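M157 (Murid herpesvirus 1, PDB 2NYK) serves as a mouse cytomegalovirus ligand for Ly49 natural killer cell receptors, built on an MHC class I-like fold. Local coordinates at residues T94-R100 with D113-D119; P203-S209 with R240-S246. The protein carries 1 engineered substitution. The contacts are given in a common frame with arbitrary orientation. Residues are numbered along the deposited sequence.

Interaction 1 (T94-R100 with D113-D119)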
loop_
_atom_site.group_PDB
_atom_site.type_symbol
_atom_site.label_atom_id
_atom_site.label_comp_id
_atom_site.label_asym_id
_atom_site.label_seq_id
_atom_site.Cartn_x
_atom_site.Cartn_y
_atom_site.Cartn_z
ATOM N N THR A 94 27.206 4.073 -3.449
ATOM C CA THR A 94 25.761 4.222 -3.603
ATOM C C THR A 94 25.294 5.623 -3.216
ATOM O O THR A 94 25.786 6.212 -2.258
ATOM C CB THR A 94 24.958 3.114 -2.830
ATOM O OG1 THR A 94 23.591 3.123 -3.262
ATOM C CG2 THR A 94 25.015 3.304 -1.314
ATOM N N GLN A 95 24.345 6.145 -3.981
ATOM C CA GLN A 95 23.748 7.444 -3.713
ATOM C C GLN A 95 22.482 7.312 -2.877
ATOM O O GLN A 95 21.957 8.310 -2.378
ATOM C CB GLN A 95 23.436 8.169 -5.025
ATOM C CG GLN A 95 24.673 8.682 -5.750
ATOM C CD GLN A 95 25.502 9.628 -4.888
ATOM O OE1 GLN A 95 25.040 10.705 -4.493
ATOM N NE2 GLN A 95 26.730 9.220 -4.584
ATOM N N ARG A 96 21.998 6.079 -2.728
ATOM C CA ARG A 96 20.790 5.826 -1.958
ATOM C C ARG A 96 20.728 4.421 -1.365
ATOM O O ARG A 96 21.373 3.488 -1.846
ATOM C CB ARG A 96 19.539 6.111 -2.800
ATOM C CG ARG A 96 19.471 5.326 -4.095
ATOM C CD ARG A 96 18.793 6.145 -5.216
ATOM N NE ARG A 96 17.536 6.773 -4.788
ATOM C CZ ARG A 96 16.439 6.105 -4.424
ATOM N NH1 ARG A 96 16.431 4.776 -4.415
ATOM N NH2 ARG A 96 15.349 6.772 -4.059
ATOM N N ILE A 97 19.937 4.282 -0.311
ATOM C CA ILE A 97 19.718 2.974 0.301
ATOM C C ILE A 97 18.260 2.863 0.748
ATOM O O ILE A 97 17.680 3.814 1.270
ATOM C CB ILE A 97 20.671 2.722 1.492
ATOM C CG1 ILE A 97 20.485 1.310 2.053
ATOM C CG2 ILE A 97 20.459 3.777 2.586
ATOM C CD1 ILE A 97 21.551 0.896 3.032
ATOM N N CYS A 98 17.684 1.696 0.520
ATOM C CA CYS A 98 16.325 1.446 0.936
ATOM C C CYS A 98 16.253 0.138 1.716
ATOM O O CYS A 98 16.959 -0.827 1.400
ATOM C CB CYS A 98 15.415 1.423 -0.289
ATOM S SG CYS A 98 13.687 1.152 0.101
ATOM N N VAL A 99 15.409 0.125 2.750
ATOM C CA VAL A 99 15.122 -1.098 3.495
ATOM C C VAL A 99 13.612 -1.316 3.515
ATOM O O VAL A 99 12.855 -0.357 3.657
ATOM C CB VAL A 99 15.727 -1.085 4.926
ATOM C CG1 VAL A 99 15.152 0.089 5.787
ATOM C CG2 VAL A 99 15.514 -2.419 5.631
ATOM N N ARG A 100 13.186 -2.571 3.364
ATOM C CA ARG A 100 11.769 -2.921 3.402
ATOM C C ARG A 100 11.509 -4.168 4.246
ATOM O O ARG A 100 12.076 -5.218 3.976
ATOM C CB ARG A 100 11.256 -3.168 1.976
ATOM C CG ARG A 100 9.750 -3.479 1.874
ATOM C CD ARG A 100 9.403 -3.830 0.395
ATOM N NE ARG A 100 7.997 -4.223 0.213
ATOM C CZ ARG A 100 6.956 -3.380 0.250
ATOM N NH1 ARG A 100 7.136 -2.083 0.473
ATOM N NH2 ARG A 100 5.720 -3.832 0.075
ATOM N N ASP A 113 10.041 -10.740 5.621
ATOM C CA ASP A 113 11.087 -10.814 4.614
ATOM C C ASP A 113 11.679 -9.435 4.635
ATOM O O ASP A 113 10.952 -8.447 4.604
ATOM C CB ASP A 113 10.522 -11.137 3.243
ATOM C CG ASP A 113 9.820 -12.497 3.195
ATOM O OD1 ASP A 113 10.308 -13.474 3.796
ATOM O OD2 ASP A 113 8.761 -12.579 2.541
ATOM N N VAL A 114 12.993 -9.360 4.736
ATOM C CA VAL A 114 13.661 -8.074 4.870
ATOM C C VAL A 114 14.522 -7.777 3.634
ATOM O O VAL A 114 15.396 -8.565 3.287
ATOM C CB VAL A 114 14.529 -8.048 6.143
ATOM C CG1 VAL A 114 15.175 -6.671 6.320
ATOM C CG2 VAL A 114 13.678 -8.450 7.377
ATOM N N TYR A 115 14.279 -6.635 2.983
ATOM C CA TYR A 115 14.988 -6.299 1.754
ATOM C C TYR A 115 15.794 -5.035 1.937
ATOM O O TYR A 115 15.286 -4.044 2.467
ATOM C CB TYR A 115 13.996 -6.098 0.610
ATOM C CG TYR A 115 13.083 -7.268 0.397
ATOM C CD1 TYR A 115 13.490 -8.351 -0.381
ATOM C CD2 TYR A 115 11.813 -7.305 0.972
ATOM C CE1 TYR A 115 12.645 -9.456 -0.592
ATOM C CE2 TYR A 115 10.954 -8.414 0.765
ATOM C CZ TYR A 115 11.390 -9.483 -0.010
ATOM O OH TYR A 115 10.566 -10.578 -0.236
ATOM N N HIS A 116 17.049 -5.076 1.498
ATOM C CA HIS A 116 17.928 -3.922 1.478
ATOM C C HIS A 116 18.349 -3.718 0.032
ATOM O O HIS A 116 18.657 -4.688 -0.661
ATOM C CB HIS A 116 19.177 -4.173 2.329
ATOM C CG HIS A 116 18.925 -4.146 3.803
ATOM N ND1 HIS A 116 18.463 -5.241 4.497
ATOM C CD2 HIS A 116 19.080 -3.158 4.718
ATOM C CE1 HIS A 116 18.326 -4.927 5.773
ATOM N NE2 HIS A 116 18.700 -3.668 5.933
ATOM N N THR A 117 18.346 -2.466 -0.425
ATOM C CA THR A 117 18.720 -2.162 -1.805
ATOM C C THR A 117 19.619 -0.939 -1.858
ATOM O O THR A 117 19.318 0.103 -1.247
ATOM C CB THR A 117 17.499 -1.907 -2.695
ATOM O OG1 THR A 117 16.645 -3.050 -2.656
ATOM C CG2 THR A 117 17.930 -1.669 -4.141
ATOM N N THR A 118 20.720 -1.090 -2.589
ATOM C CA THR A 118 21.621 0.010 -2.906
ATOM C C THR A 118 21.813 0.018 -4.429
ATOM O O THR A 118 21.319 -0.872 -5.126
ATOM C CB THR A 118 22.986 -0.129 -2.201
ATOM O OG1 THR A 118 23.708 -1.232 -2.754
ATOM C CG2 THR A 118 22.818 -0.342 -0.697
ATOM N N ASP A 119 22.531 1.015 -4.936
ATOM C CA ASP A 119 22.773 1.144 -6.376
ATOM C C ASP A 119 23.285 -0.143 -7.013
ATOM O O ASP A 119 22.772 -0.573 -8.053
ATOM C CB ASP A 119 23.744 2.290 -6.651
ATOM C CG ASP A 119 23.169 3.646 -6.288
ATOM O OD1 ASP A 119 23.971 4.575 -6.072
ATOM O OD2 ASP A 119 21.922 3.789 -6.213
#
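Segments 94-100 and 113-119 belong to the beta hairpin of strands 96-106 and 109-118, in the seven-stranded sheet that carries helix 71-90, as in the platform of an MHC class I-like fold. The short axes run 4.6 Å apart at 172°, so the pairing is antiparallel. Two hydrogen-bonded pairs satisfy the inward backbone groups: Cys98 N donates to Thr117 O (2.9 Å) and Thr117 N to Cys98 O (2.8 Å), then Arg100 N to Tyr115 O (2.7 Å) and Tyr115 N to Arg100 O (2.8 Å). The same carbonyls accept CA-H...O contacts, the shortest from Val99 CA to Tyr115 O at 3.1 Å. The opposite edge of strand 96-100 is served by strand 21-30, where Ile97 and Val99 bond to Val29 and Val27.

At the open end, side chains replace the ladder. Asp119 N donates to Thr94 OG1 (2.9 Å, 174°), Thr94 OG1 donates to Arg96 O (2.7 Å), and Gln95 N reaches Asp119 OD1 (2.6 Å).

On the helix-facing side, Val99 CG2 lies 3.7 Å from the centroid of the His116 ring, over its face, a CH-pi contact. On the other face, Arg100 directs its charge out of the pair, NH1 forming a salt bridge with Glu26. The chemistry thus implies a backbone-held hairpin whose open end is closed by Thr94 and Asp119.

Interaction 2 (P203-S209 with R240-S246); sequences PFTVELS and RCYVTSS
An edge strand is laid antiparallel onto its neighbour here: strand 204-208 is outermost in its sheet and pairs with 241-245, within the Ig-like beta-sandwich part expected of an MHC class I-like protein. Build both as extended chains with axes 4.7 Å apart at 159°, in the register Phe204-Ser245, Thr205-Thr244, Val206-Val243, Glu207-Tyr242, Leu208-Cys241.

Pro203 O starts the ladder, accepting from Ser246 N at 3.0 Å and weakly from Ser246 OG at 3.2 Å. Phe204 (phi/psi -156/164) forms a non-hydrogen-bonded pair; its p rotamer brings CD1 to 4.1 Å from Val243 CG1, while the side chain also touches Val196 and Leu229 in strands 192-198 and 227-233. Thr205 is hydrogen-bonded both ways: N to Thr244 O 2.7 Å, Thr244 N to Thr205 O 3.0 Å. Val206 (t) turns to the same buried face as Phe204, and its CG1 lies 3.5 Å from Cys241 SG, the sulfur disulfide-bonded to Cys194. Glu207 repeats the two-way hydrogen bonding with Tyr242: N to Tyr242 O 3.0 Å, Tyr242 N to Glu207 O 2.7 Å. Leu208 (m, t) rejoins the buried face, CD2 4.1 Å from Cys241 CB. Ser209 (p) leaves the strand with N bonded to Arg240 O at 2.9 Å and OG accepting from Arg240 N at 3.0 Å.

The outer face, with Thr205, Glu207, Tyr242 and Thr244, holds one water: its oxygen lies 2.9 Å from Glu207 OE1 and 2.6 Å from Thr244 OG1.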
loop_
_atom_site.group_PDB
_atom_site.type_symbol
_atom_site.label_atom_id
_atom_site.label_comp_id
_atom_site.label_asym_id
_atom_site.label_seq_id
_atom_site.Cartn_x
_atom_site.Cartn_y
_atom_site.Cartn_z
ATOM N N PRO A 203 -4.230 -2.850 -4.791
ATOM C CA PRO A 203 -3.938 -2.618 -6.191
ATOM C C PRO A 203 -4.980 -3.150 -7.174
ATOM O O PRO A 203 -5.668 -4.146 -6.919
ATOM C CB PRO A 203 -2.562 -3.291 -6.375
ATOM C CG PRO A 203 -1.957 -3.260 -5.011
ATOM C CD PRO A 203 -3.140 -3.609 -4.144
ATOM N N PHE A 204 -5.130 -2.455 -8.296
ATOM C CA PHE A 204 -6.056 -2.924 -9.338
ATOM C C PHE A 204 -5.627 -2.350 -10.674
ATOM O O PHE A 204 -4.831 -1.399 -10.705
ATOM C CB PHE A 204 -7.510 -2.523 -8.996
ATOM C CG PHE A 204 -7.766 -1.037 -9.030
ATOM C CD1 PHE A 204 -8.175 -0.414 -10.208
ATOM C CD2 PHE A 204 -7.580 -0.257 -7.880
ATOM C CE1 PHE A 204 -8.381 0.978 -10.238
ATOM C CE2 PHE A 204 -7.795 1.137 -7.903
ATOM C CZ PHE A 204 -8.201 1.747 -9.051
ATOM N N THR A 205 -6.132 -2.910 -11.776
ATOM C CA THR A 205 -5.787 -2.391 -13.105
ATOM C C THR A 205 -7.045 -2.068 -13.893
ATOM O O THR A 205 -8.102 -2.636 -13.638
ATOM C CB THR A 205 -4.891 -3.365 -13.932
ATOM O OG1 THR A 205 -5.627 -4.557 -14.218
ATOM C CG2 THR A 205 -3.633 -3.727 -13.192
ATOM N N VAL A 206 -6.928 -1.126 -14.823
ATOM C CA VAL A 206 -8.042 -0.687 -15.658
ATOM C C VAL A 206 -7.625 -0.849 -17.123
ATOM O O VAL A 206 -6.545 -0.373 -17.543
ATOM C CB VAL A 206 -8.431 0.774 -15.388
ATOM C CG1 VAL A 206 -9.677 1.173 -16.194
ATOM C CG2 VAL A 206 -8.688 0.980 -13.921
ATOM N N GLU A 207 -8.462 -1.550 -17.879
ATOM C CA GLU A 207 -8.192 -1.832 -19.290
ATOM C C GLU A 207 -9.439 -1.586 -20.130
ATOM O O GLU A 207 -10.543 -1.986 -19.734
ATOM C CB GLU A 207 -7.758 -3.288 -19.469
ATOM C CG GLU A 207 -6.502 -3.652 -18.693
ATOM C CD GLU A 207 -6.305 -5.152 -18.577
ATOM O OE1 GLU A 207 -7.311 -5.882 -18.363
ATOM O OE2 GLU A 207 -5.129 -5.598 -18.684
ATOM N N LEU A 208 -9.247 -0.934 -21.281
ATOM C CA LEU A 208 -10.300 -0.760 -22.298
ATOM C C LEU A 208 -10.313 -1.940 -23.257
ATOM O O LEU A 208 -9.293 -2.600 -23.455
ATOM C CB LEU A 208 -10.102 0.542 -23.089
ATOM C CG LEU A 208 -10.258 1.870 -22.333
ATOM C CD1 LEU A 208 -9.935 3.068 -23.208
ATOM C CD2 LEU A 208 -11.637 2.022 -21.710
ATOM N N SER A 209 -11.472 -2.208 -23.855
ATOM C CA SER A 209 -11.586 -3.274 -24.861
ATOM C C SER A 209 -11.108 -2.788 -26.236
ATOM O O SER A 209 -11.872 -2.786 -27.208
ATOM C CB SER A 209 -13.027 -3.780 -24.936
ATOM O OG SER A 209 -13.889 -2.732 -25.342
ATOM N N ARG A 240 -16.137 -1.447 -23.770
ATOM C CA ARG A 240 -16.032 -2.017 -22.426
ATOM C C ARG A 240 -14.799 -1.502 -21.673
ATOM O O ARG A 240 -13.715 -1.374 -22.242
ATOM C CB ARG A 240 -15.984 -3.545 -22.489
ATOM C CG ARG A 240 -17.298 -4.212 -22.851
ATOM C CD ARG A 240 -17.074 -5.355 -23.811
ATOM N NE ARG A 240 -16.453 -4.871 -25.043
ATOM C CZ ARG A 240 -16.158 -5.621 -26.108
ATOM N NH1 ARG A 240 -16.425 -6.929 -26.126
ATOM N NH2 ARG A 240 -15.591 -5.051 -27.166
ATOM N N CYS A 241 -15.002 -1.184 -20.397
ATOM C CA CYS A 241 -13.909 -0.845 -19.477
ATOM C C CYS A 241 -13.885 -1.926 -18.409
ATOM O O CYS A 241 -14.878 -2.154 -17.721
ATOM C CB CYS A 241 -14.118 0.534 -18.847
ATOM S SG CYS A 241 -12.833 0.982 -17.649
ATOM N N TYR A 242 -12.761 -2.615 -18.325
ATOM C CA TYR A 242 -12.558 -3.697 -17.368
ATOM C C TYR A 242 -11.753 -3.216 -16.159
ATOM O O TYR A 242 -10.807 -2.433 -16.281
ATOM C CB TYR A 242 -11.821 -4.869 -18.022
ATOM C CG TYR A 242 -12.588 -5.507 -19.165
ATOM C CD1 TYR A 242 -12.552 -4.948 -20.444
ATOM C CD2 TYR A 242 -13.348 -6.657 -18.965
ATOM C CE1 TYR A 242 -13.253 -5.522 -21.506
ATOM C CE2 TYR A 242 -14.060 -7.246 -20.025
ATOM C CZ TYR A 242 -14.003 -6.668 -21.291
ATOM O OH TYR A 242 -14.693 -7.222 -22.343
ATOM N N VAL A 243 -12.153 -3.709 -14.998
ATOM C CA VAL A 243 -11.459 -3.419 -13.770
ATOM C C VAL A 243 -11.094 -4.730 -13.120
ATOM O O VAL A 243 -11.962 -5.512 -12.777
ATOM C CB VAL A 243 -12.330 -2.611 -12.803
ATOM C CG1 VAL A 243 -11.548 -2.310 -11.535
ATOM C CG2 VAL A 243 -12.839 -1.326 -13.469
ATOM N N THR A 244 -9.799 -4.946 -12.924
ATOM C CA THR A 244 -9.318 -6.183 -12.325
ATOM C C THR A 244 -8.603 -5.858 -11.030
ATOM O O THR A 244 -7.646 -5.075 -11.016
ATOM C CB THR A 244 -8.372 -6.969 -13.291
ATOM O OG1 THR A 244 -8.976 -7.052 -14.591
ATOM C CG2 THR A 244 -8.084 -8.374 -12.760
ATOM N N SER A 245 -9.078 -6.477 -9.953
ATOM C CA SER A 245 -8.566 -6.257 -8.607
ATOM C C SER A 245 -7.630 -7.367 -8.107
ATOM O O SER A 245 -7.896 -8.554 -8.301
ATOM C CB SER A 245 -9.734 -6.115 -7.642
ATOM O OG SER A 245 -9.271 -6.005 -6.314
ATOM N N SER A 246 -6.550 -6.956 -7.438
ATOM C CA SER A 246 -5.636 -7.875 -6.731
ATOM C C SER A 246 -6.386 -8.737 -5.715
ATOM O O SER A 246 -5.933 -9.823 -5.351
ATOM C CB SER A 246 -4.557 -7.086 -6.001
ATOM O OG SER A 246 -3.604 -6.612 -6.946
HETATM O O HOH W 1 -8.506 -4.809 -15.906
#

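How the interactions relate
Interactions 1 and 2 lie in two different antiparallel sheets of one chain, their centres 32 Å apart and their nearest atoms about 9 Å apart, so they do not touch. Both segments of interaction 1 precede those of interaction 2 in the chain, and helices 148-154 and 157-173 come between them in sequence. The first contact joins inner strands of the seven-stranded sheet, whereas the second includes an edge strand of the Ig-like part. This division is consistent with the platform and Ig-like parts of MHC class I relatives. Of the two, 203-209/240-246 has a sugar near it: the Ser245 side chain is about 6 Å from a fucose of an attached glycan.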